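Long-range contact in siroheme decarboxylase (Hydrogenobacter thermophilus, PDB 4CH7), which catalyses the decarboxylation of siroheme to 12,18-didecarboxysiroheme, a step in heme d1 biosynthesis: residues N3-D15 / V30-L44. Residues are numbered along the deposited sequence; the frame is centred on the assembly and turned at random.
Sequences NEFDKILKIIQKD and VGIEEGKLLKTIEKL
I8 of helix 4-11 and I12 just after it pack on the third helix in an apolar contact: I8 on L37 and I41, I12 on I41, while L44 is met mainly by L9 and F5. It lies in the first helix-turn-helix domain of the chain, away from H93, the probable active-site histidine. Helices 22-30 and 34-47 follow each other through a short turn, as the two helices of an HTH unit do, and helix 4-11 crosses the third helix at -78°. I8 is a knob in a hole formed by V30, L37, T40 and I41. Its two branches part. With CG1 anti to the carbonyl carbon (chi1 -68°) and the chain extended beyond it, CD1 reaches the turn, 3.5 Å from I32 CD1, and also touches T40 CG2. CG2 goes the other way, to I41 CD1. That methyl is wedged between I8 CG2 and I12 CG2, 3.5 Å from each, which is tight packing. Further along, L44 CD2 lies 3.7 Å from L9 CD1 and meets the F5 ring obliquely. V30 CG1 lies 4.1 Å from I8 CG1, and V30 CG2 packs on I11 CG2 at 3.8 Å. I12 also pairs through its backbone with A222 of strand 217-222, which ties this corner to the second half of the chain.

Polar contacts fringe the apolar core. E4 lays its carboxylate over I32 CG2, and the extended K36 chain crosses it at about a right angle. Their salt bridge is long and weak, 3.5 Å between K36 NZ and E4 OE2. G31, with positive phi, closes helix 22-30 in a Schellman motif. The residue before it, V30, offers its carbonyl: the K7 chain bends at chi3 (-57°) and K7 NZ donates to V30 O, 3.2 Å away, in the carbonyl plane.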
ATOM      1  N   ASN A   3      -9.169  13.756 -27.655  1.00 69.40           N
ATOM      2  CA  ASN A   3     -10.052  12.609 -27.483  1.00 81.88           C
ATOM      3  C   ASN A   3     -10.736  12.627 -26.117  1.00 66.69           C
ATOM      4  O   ASN A   3     -10.095  12.893 -25.098  1.00 73.17           O
ATOM      5  CB  ASN A   3      -9.274  11.307 -27.684  1.00 74.96           C
ATOM      6  CG  ASN A   3     -10.178  10.098 -27.860  1.00 76.87           C
ATOM      7  OD1 ASN A   3     -11.144   9.913 -27.120  1.00 70.99           O
ATOM      8  ND2 ASN A   3      -9.863   9.266 -28.844  1.00 72.50           N
ATOM      9  N   GLU A   4     -12.038  12.351 -26.111  1.00 63.51           N
ATOM     10  CA  GLU A   4     -12.819  12.302 -24.877  1.00 67.70           C
ATOM     11  C   GLU A   4     -12.278  11.237 -23.937  1.00 67.79           C
ATOM     12  O   GLU A   4     -12.015  11.509 -22.767  1.00 64.57           O
ATOM     13  CB  GLU A   4     -14.293  12.010 -25.174  1.00 68.68           C
ATOM     14  CG  GLU A   4     -15.066  13.157 -25.807  1.00 69.13           C
ATOM     15  CD  GLU A   4     -16.563  12.923 -25.780  1.00 62.16           C
ATOM     16  OE1 GLU A   4     -17.000  11.972 -25.101  1.00 63.80           O
ATOM     17  OE2 GLU A   4     -17.299  13.690 -26.433  1.00 74.38           O
ATOM     18  N   PHE A   5     -12.133  10.021 -24.458  1.00 62.62           N
ATOM     19  CA  PHE A   5     -11.562   8.906 -23.712  1.00 60.56           C
ATOM     20  C   PHE A   5     -10.261   9.314 -23.036  1.00 68.91           C
ATOM     21  O   PHE A   5     -10.083   9.102 -21.838  1.00 70.88           O
ATOM     22  CB  PHE A   5     -11.307   7.725 -24.650  1.00 70.01           C
ATOM     23  CG  PHE A   5     -10.231   6.792 -24.169  1.00 74.02           C
ATOM     24  CD1 PHE A   5     -10.512   5.822 -23.217  1.00 70.96           C
ATOM     25  CD2 PHE A   5      -8.939   6.881 -24.674  1.00 77.78           C
ATOM     26  CE1 PHE A   5      -9.525   4.958 -22.773  1.00 78.23           C
ATOM     27  CE2 PHE A   5      -7.948   6.027 -24.230  1.00 73.38           C
ATOM     28  CZ  PHE A   5      -8.241   5.062 -23.279  1.00 74.67           C
ATOM     29  N   ASP A   6      -9.363   9.905 -23.817  1.00 62.66           N
ATOM     30  CA  ASP A   6      -8.067  10.349 -23.318  1.00 72.91           C
ATOM     31  C   ASP A   6      -8.199  11.439 -22.252  1.00 62.85           C
ATOM     32  O   ASP A   6      -7.504  11.406 -21.237  1.00 63.81           O
ATOM     33  CB  ASP A   6      -7.200  10.849 -24.477  1.00 69.10           C
ATOM     34  CG  ASP A   6      -6.681   9.722 -25.350  1.00 81.03           C
ATOM     35  OD1 ASP A   6      -7.432   9.238 -26.223  1.00 79.90           O
ATOM     36  OD2 ASP A   6      -5.511   9.325 -25.165  1.00 81.99           O
ATOM     37  N   LYS A   7      -9.088  12.401 -22.489  1.00 56.55           N
ATOM     38  CA  LYS A   7      -9.313  13.498 -21.544  1.00 51.82           C
ATOM     39  C   LYS A   7      -9.934  13.025 -20.231  1.00 52.83           C
ATOM     40  O   LYS A   7      -9.551  13.477 -19.154  1.00 50.70           O
ATOM     41  CB  LYS A   7     -10.201  14.577 -22.167  1.00 54.04           C
ATOM     42  CG  LYS A   7      -9.445  15.711 -22.832  1.00 65.27           C
ATOM     43  CD  LYS A   7     -10.412  16.749 -23.372  1.00 74.28           C
ATOM     44  CE  LYS A   7     -11.394  16.125 -24.347  1.00 67.17           C
ATOM     45  NZ  LYS A   7     -12.382  17.116 -24.852  1.00 75.09           N
ATOM     46  N   ILE A   8     -10.902  12.121 -20.334  1.00 51.80           N
ATOM     47  CA  ILE A   8     -11.591  11.578 -19.169  1.00 57.08           C
ATOM     48  C   ILE A   8     -10.660  10.697 -18.345  1.00 57.33           C
ATOM     49  O   ILE A   8     -10.566  10.851 -17.125  1.00 54.97           O
ATOM     50  CB  ILE A   8     -12.810  10.749 -19.589  1.00 53.73           C
ATOM     51  CG1 ILE A   8     -13.888  11.642 -20.193  1.00 48.70           C
ATOM     52  CG2 ILE A   8     -13.379   9.998 -18.408  1.00 56.00           C
ATOM     53  CD1 ILE A   8     -15.047  10.873 -20.777  1.00 54.97           C
ATOM     54  N   LEU A   9      -9.994   9.764 -19.020  1.00 51.65           N
ATOM     55  CA  LEU A   9      -9.020   8.879 -18.389  1.00 56.15           C
ATOM     56  C   LEU A   9      -7.966   9.681 -17.635  1.00 56.15           C
ATOM     57  O   LEU A   9      -7.603   9.346 -16.508  1.00 59.80           O
ATOM     58  CB  LEU A   9      -8.342   8.004 -19.446  1.00 60.14           C
ATOM     59  CG  LEU A   9      -7.133   7.206 -18.961  1.00 68.78           C
ATOM     60  CD1 LEU A   9      -7.565   6.170 -17.939  1.00 71.48           C
ATOM     61  CD2 LEU A   9      -6.390   6.556 -20.117  1.00 66.36           C
ATOM     62  N   LYS A  10      -7.491  10.749 -18.267  1.00 48.32           N
ATOM     63  CA  LYS A  10      -6.491  11.629 -17.675  1.00 51.40           C
ATOM     64  C   LYS A  10      -7.015  12.358 -16.435  1.00 64.28           C
ATOM     65  O   LYS A  10      -6.302  12.494 -15.439  1.00 60.50           O
ATOM     66  CB  LYS A  10      -6.015  12.649 -18.716  1.00 59.60           C
ATOM     67  CG  LYS A  10      -5.063  13.706 -18.176  1.00 69.69           C
ATOM     68  CD  LYS A  10      -4.797  14.798 -19.200  1.00 68.25           C
ATOM     69  CE  LYS A  10      -3.779  15.803 -18.683  1.00 72.91           C
ATOM     70  NZ  LYS A  10      -4.219  16.463 -17.423  1.00 73.83           N
ATOM     71  N   ILE A  11      -8.262  12.819 -16.494  1.00 55.58           N
ATOM     72  CA  ILE A  11      -8.807  13.696 -15.456  1.00 50.87           C
ATOM     73  C   ILE A  11      -9.263  12.966 -14.187  1.00 48.73           C
ATOM     74  O   ILE A  11      -9.259  13.548 -13.103  1.00 50.86           O
ATOM     75  CB  ILE A  11      -9.953  14.595 -16.010  1.00 49.22           C
ATOM     76  CG1 ILE A  11     -10.134  15.844 -15.145  1.00 54.38           C
ATOM     77  CG2 ILE A  11     -11.258  13.820 -16.132  1.00 43.10           C
ATOM     78  CD1 ILE A  11     -11.174  16.819 -15.673  1.00 46.54           C
ATOM     79  N   ILE A  12      -9.650  11.700 -14.317  1.00 50.51           N
ATOM     80  CA  ILE A  12     -10.101  10.926 -13.161  1.00 52.68           C
ATOM     81  C   ILE A  12      -8.931  10.314 -12.394  1.00 57.99           C
ATOM     82  O   ILE A  12      -9.120   9.646 -11.371  1.00 51.56           O
ATOM     83  CB  ILE A  12     -11.074   9.813 -13.565  1.00 45.14           C
ATOM     84  CG1 ILE A  12     -10.405   8.833 -14.534  1.00 51.09           C
ATOM     85  CG2 ILE A  12     -12.320  10.415 -14.175  1.00 44.56           C
ATOM     86  CD1 ILE A  12     -11.304   7.684 -14.970  1.00 43.92           C
ATOM     87  N   GLN A  13      -7.725  10.542 -12.902  1.00 55.46           N
ATOM     88  CA  GLN A  13      -6.511  10.125 -12.215  1.00 54.38           C
ATOM     89  C   GLN A  13      -5.969  11.291 -11.401  1.00 59.71           C
ATOM     90  O   GLN A  13      -5.124  11.110 -10.523  1.00 67.10           O
ATOM     91  CB  GLN A  13      -5.467   9.635 -13.215  1.00 58.40           C
ATOM     92  CG  GLN A  13      -5.891   8.394 -13.986  1.00 50.19           C
ATOM     93  CD  GLN A  13      -4.901   8.008 -15.067  1.00 67.31           C
ATOM     94  OE1 GLN A  13      -3.755   7.663 -14.783  1.00 63.81           O
ATOM     95  NE2 GLN A  13      -5.341   8.064 -16.315  1.00 54.47           N
ATOM     96  N   LYS A  14      -6.462  12.489 -11.703  1.00 52.10           N
ATOM     97  CA  LYS A  14      -6.166  13.664 -10.895  1.00 56.90           C
ATOM     98  C   LYS A  14      -7.060  13.632  -9.664  1.00 62.56           C
ATOM     99  O   LYS A  14      -8.088  12.951  -9.659  1.00 61.79           O
ATOM    100  CB  LYS A  14      -6.416  14.945 -11.692  1.00 60.27           C
ATOM    101  CG  LYS A  14      -5.636  15.027 -12.995  1.00 59.88           C
ATOM    102  CD  LYS A  14      -5.743  16.406 -13.629  1.00 63.05           C
ATOM    103  CE  LYS A  14      -5.063  17.466 -12.781  1.00 73.12           C
ATOM    104  NZ  LYS A  14      -4.950  18.770 -13.499  1.00 80.94           N
ATOM    105  N   ASP A  15      -6.666  14.350  -8.616  1.00 63.91           N
ATOM    106  CA  ASP A  15      -7.473  14.419  -7.404  1.00 60.28           C
ATOM    107  C   ASP A  15      -8.858  14.976  -7.722  1.00 64.00           C
ATOM    108  O   ASP A  15      -8.985  16.032  -8.340  1.00 67.11           O
ATOM    109  CB  ASP A  15      -6.782  15.280  -6.347  1.00 60.32           C
ATOM    110  CG  ASP A  15      -7.528  15.294  -5.025  1.00 66.86           C
ATOM    111  OD1 ASP A  15      -8.332  14.370  -4.777  1.00 62.08           O
ATOM    112  OD2 ASP A  15      -7.301  16.227  -4.227  1.00 62.89           O
ATOM    113  N   VAL A  30     -13.899  18.722 -18.841  1.00 40.41           N
ATOM    114  CA  VAL A  30     -13.707  17.866 -20.011  1.00 49.96           C
ATOM    115  C   VAL A  30     -14.447  18.429 -21.226  1.00 48.41           C
ATOM    116  O   VAL A  30     -13.951  18.367 -22.355  1.00 53.87           O
ATOM    117  CB  VAL A  30     -14.130  16.405 -19.720  1.00 49.72           C
ATOM    118  CG1 VAL A  30     -14.379  15.633 -21.007  1.00 52.40           C
ATOM    119  CG2 VAL A  30     -13.067  15.709 -18.879  1.00 49.08           C
ATOM    120  N   GLY A  31     -15.626  18.997 -20.990  1.00 50.00           N
ATOM    121  CA  GLY A  31     -16.399  19.592 -22.063  1.00 47.68           C
ATOM    122  C   GLY A  31     -17.505  18.691 -22.573  1.00 57.63           C
ATOM    123  O   GLY A  31     -17.970  18.852 -23.702  1.00 51.05           O
ATOM    124  N   ILE A  32     -17.926  17.743 -21.742  1.00 48.63           N
ATOM    125  CA  ILE A  32     -19.026  16.858 -22.103  1.00 50.79           C
ATOM    126  C   ILE A  32     -20.109  16.854 -21.029  1.00 52.16           C
ATOM    127  O   ILE A  32     -19.870  17.262 -19.892  1.00 51.48           O
ATOM    128  CB  ILE A  32     -18.546  15.413 -22.346  1.00 57.94           C
ATOM    129  CG1 ILE A  32     -17.963  14.815 -21.065  1.00 58.73           C
ATOM    130  CG2 ILE A  32     -17.523  15.361 -23.474  1.00 56.87           C
ATOM    131  CD1 ILE A  32     -17.456  13.405 -21.240  1.00 59.10           C
ATOM    132  N   GLU A  33     -21.298  16.395 -21.401  1.00 42.15           N
ATOM    133  CA  GLU A  33     -22.422  16.305 -20.474  1.00 55.22           C
ATOM    134  C   GLU A  33     -22.106  15.305 -19.362  1.00 48.33           C
ATOM    135  O   GLU A  33     -21.439  14.299 -19.605  1.00 42.02           O
ATOM    136  CB  GLU A  33     -23.687  15.906 -21.238  1.00 49.14           C
ATOM    137  CG  GLU A  33     -24.962  15.919 -20.417  1.00 54.35           C
ATOM    138  CD  GLU A  33     -25.306  14.556 -19.864  1.00 61.54           C
ATOM    139  OE1 GLU A  33     -24.750  13.555 -20.363  1.00 58.82           O
ATOM    140  OE2 GLU A  33     -26.132  14.487 -18.933  1.00 72.16           O
ATOM    141  N   GLU A  34     -22.566  15.593 -18.146  1.00 51.31           N
ATOM    142  CA  GLU A  34     -22.180  14.813 -16.967  1.00 49.69           C
ATOM    143  C   GLU A  34     -22.591  13.344 -17.035  1.00 45.37           C
ATOM    144  O   GLU A  34     -21.796  12.459 -16.708  1.00 48.36           O
ATOM    145  CB  GLU A  34     -22.728  15.450 -15.687  1.00 42.14           C
ATOM    146  CG  GLU A  34     -22.274  14.740 -14.414  1.00 46.52           C
ATOM    147  CD  GLU A  34     -22.891  15.323 -13.161  1.00 53.52           C
ATOM    148  OE1 GLU A  34     -23.661  16.299 -13.276  1.00 53.49           O
ATOM    149  OE2 GLU A  34     -22.606  14.802 -12.063  1.00 51.27           O
ATOM    150  N   GLY A  35     -23.831  13.090 -17.443  1.00 50.88           N
ATOM    151  CA  GLY A  35     -24.323  11.730 -17.579  1.00 51.66           C
ATOM    152  C   GLY A  35     -23.452  10.923 -18.520  1.00 58.41           C
ATOM    153  O   GLY A  35     -23.161   9.754 -18.264  1.00 53.58           O
ATOM    154  N   LYS A  36     -23.025  11.560 -19.607  1.00 52.89           N
ATOM    155  CA  LYS A  36     -22.129  10.927 -20.564  1.00 45.11           C
ATOM    156  C   LYS A  36     -20.758  10.659 -19.943  1.00 49.16           C
ATOM    157  O   LYS A  36     -20.167   9.601 -20.166  1.00 55.87           O
ATOM    158  CB  LYS A  36     -21.984  11.787 -21.818  1.00 43.78           C
ATOM    159  CG  LYS A  36     -21.025  11.199 -22.839  1.00 44.10           C
ATOM    160  CD  LYS A  36     -21.106  11.921 -24.168  1.00 43.71           C
ATOM    161  CE  LYS A  36     -20.173  11.282 -25.182  1.00 48.26           C
ATOM    162  NZ  LYS A  36     -20.268  11.922 -26.521  1.00 55.66           N
ATOM    163  N   LEU A  37     -20.259  11.619 -19.165  1.00 48.06           N
ATOM    164  CA  LEU A  37     -18.999  11.439 -18.449  1.00 51.99           C
ATOM    165  C   LEU A  37     -19.091  10.234 -17.524  1.00 50.71           C
ATOM    166  O   LEU A  37     -18.216   9.372 -17.533  1.00 46.99           O
ATOM    167  CB  LEU A  37     -18.633  12.689 -17.641  1.00 53.40           C
ATOM    168  CG  LEU A  37     -17.476  12.503 -16.653  1.00 54.39           C
ATOM    169  CD1 LEU A  37     -16.191  12.202 -17.397  1.00 58.44           C
ATOM    170  CD2 LEU A  37     -17.298  13.711 -15.749  1.00 54.87           C
ATOM    171  N   LEU A  38     -20.167  10.182 -16.742  1.00 50.71           N
ATOM    172  CA  LEU A  38     -20.394   9.106 -15.779  1.00 52.94           C
ATOM    173  C   LEU A  38     -20.375   7.712 -16.406  1.00 61.61           C
ATOM    174  O   LEU A  38     -19.595   6.853 -15.991  1.00 61.62           O
ATOM    175  CB  LEU A  38     -21.713   9.327 -15.035  1.00 48.31           C
ATOM    176  CG  LEU A  38     -21.674  10.333 -13.886  1.00 44.91           C
ATOM    177  CD1 LEU A  38     -23.018  10.416 -13.188  1.00 51.53           C
ATOM    178  CD2 LEU A  38     -20.585   9.959 -12.904  1.00 45.11           C
ATOM    179  N   LYS A  39     -21.235   7.491 -17.398  1.00 61.88           N
ATOM    180  CA  LYS A  39     -21.331   6.190 -18.058  1.00 68.41           C
ATOM    181  C   LYS A  39     -20.000   5.774 -18.685  1.00 61.95           C
ATOM    182  O   LYS A  39     -19.655   4.590 -18.698  1.00 64.60           O
ATOM    183  CB  LYS A  39     -22.451   6.188 -19.103  1.00 60.25           C
ATOM    184  CG  LYS A  39     -22.572   4.878 -19.873  1.00 76.53           C
ATOM    185  CD  LYS A  39     -23.782   4.857 -20.789  1.00 85.10           C
ATOM    186  CE  LYS A  39     -23.698   3.700 -21.772  1.00 87.24           C
ATOM    187  NZ  LYS A  39     -22.546   3.850 -22.704  1.00 69.65           N
ATOM    188  N   THR A  40     -19.249   6.752 -19.183  1.00 57.37           N
ATOM    189  CA  THR A  40     -17.920   6.487 -19.723  1.00 58.76           C
ATOM    190  C   THR A  40     -16.963   5.952 -18.645  1.00 61.77           C
ATOM    191  O   THR A  40     -16.281   4.953 -18.874  1.00 62.34           O
ATOM    192  CB  THR A  40     -17.320   7.725 -20.427  1.00 64.14           C
ATOM    193  OG1 THR A  40     -18.127   8.069 -21.563  1.00 52.20           O
ATOM    194  CG2 THR A  40     -15.907   7.430 -20.900  1.00 51.63           C
ATOM    195  N   ILE A  41     -16.932   6.603 -17.479  1.00 52.58           N
ATOM    196  CA  ILE A  41     -16.097   6.161 -16.354  1.00 59.69           C
ATOM    197  C   ILE A  41     -16.314   4.685 -16.056  1.00 52.18           C
ATOM    198  O   ILE A  41     -15.358   3.936 -15.840  1.00 52.83           O
ATOM    199  CB  ILE A  41     -16.411   6.911 -15.040  1.00 52.82           C
ATOM    200  CG1 ILE A  41     -16.494   8.420 -15.256  1.00 59.22           C
ATOM    201  CG2 ILE A  41     -15.364   6.577 -13.976  1.00 49.05           C
ATOM    202  CD1 ILE A  41     -15.182   9.052 -15.588  1.00 56.84           C
ATOM    203  N   GLU A  42     -17.585   4.288 -16.028  1.00 45.76           N
ATOM    204  CA  GLU A  42     -17.964   2.910 -15.759  1.00 61.42           C
ATOM    205  C   GLU A  42     -17.273   1.968 -16.737  1.00 64.97           C
ATOM    206  O   GLU A  42     -16.704   0.960 -16.330  1.00 62.41           O
ATOM    207  CB  GLU A  42     -19.481   2.745 -15.864  1.00 59.51           C
ATOM    208  CG  GLU A  42     -20.284   3.722 -15.011  1.00 79.33           C
ATOM    209  CD  GLU A  42     -21.776   3.465 -15.088  1.00 81.99           C
ATOM    210  OE1 GLU A  42     -22.215   2.778 -16.035  1.00 76.00           O
ATOM    211  OE2 GLU A  42     -22.509   3.948 -14.201  1.00 75.61           O
ATOM    212  N   LYS A  43     -17.330   2.309 -18.023  1.00 65.01           N
ATOM    213  CA  LYS A  43     -16.663   1.536 -19.065  1.00 53.88           C
ATOM    214  C   LYS A  43     -15.192   1.326 -18.743  1.00 66.90           C
ATOM    215  O   LYS A  43     -14.679   0.215 -18.853  1.00 69.78           O
ATOM    216  CB  LYS A  43     -16.783   2.237 -20.419  1.00 68.03           C
ATOM    217  CG  LYS A  43     -18.112   2.044 -21.129  1.00 73.91           C
ATOM    218  CD  LYS A  43     -18.071   2.693 -22.505  1.00 76.54           C
ATOM    219  CE  LYS A  43     -19.364   2.474 -23.270  1.00 78.17           C
ATOM    220  NZ  LYS A  43     -19.378   3.239 -24.548  1.00 94.75           N
ATOM    221  N   LEU A  44     -14.517   2.398 -18.341  1.00 59.54           N
ATOM    222  CA  LEU A  44     -13.095   2.321 -18.030  1.00 66.73           C
ATOM    223  C   LEU A  44     -12.800   1.408 -16.838  1.00 71.45           C
ATOM    224  O   LEU A  44     -11.765   0.746 -16.819  1.00 62.43           O
ATOM    225  CB  LEU A  44     -12.492   3.718 -17.831  1.00 66.39           C
ATOM    226  CG  LEU A  44     -12.296   4.549 -19.105  1.00 69.55           C
ATOM    227  CD1 LEU A  44     -13.279   5.701 -19.171  1.00 55.48           C
ATOM    228  CD2 LEU A  44     -10.870   5.061 -19.213  1.00 74.20           C
TER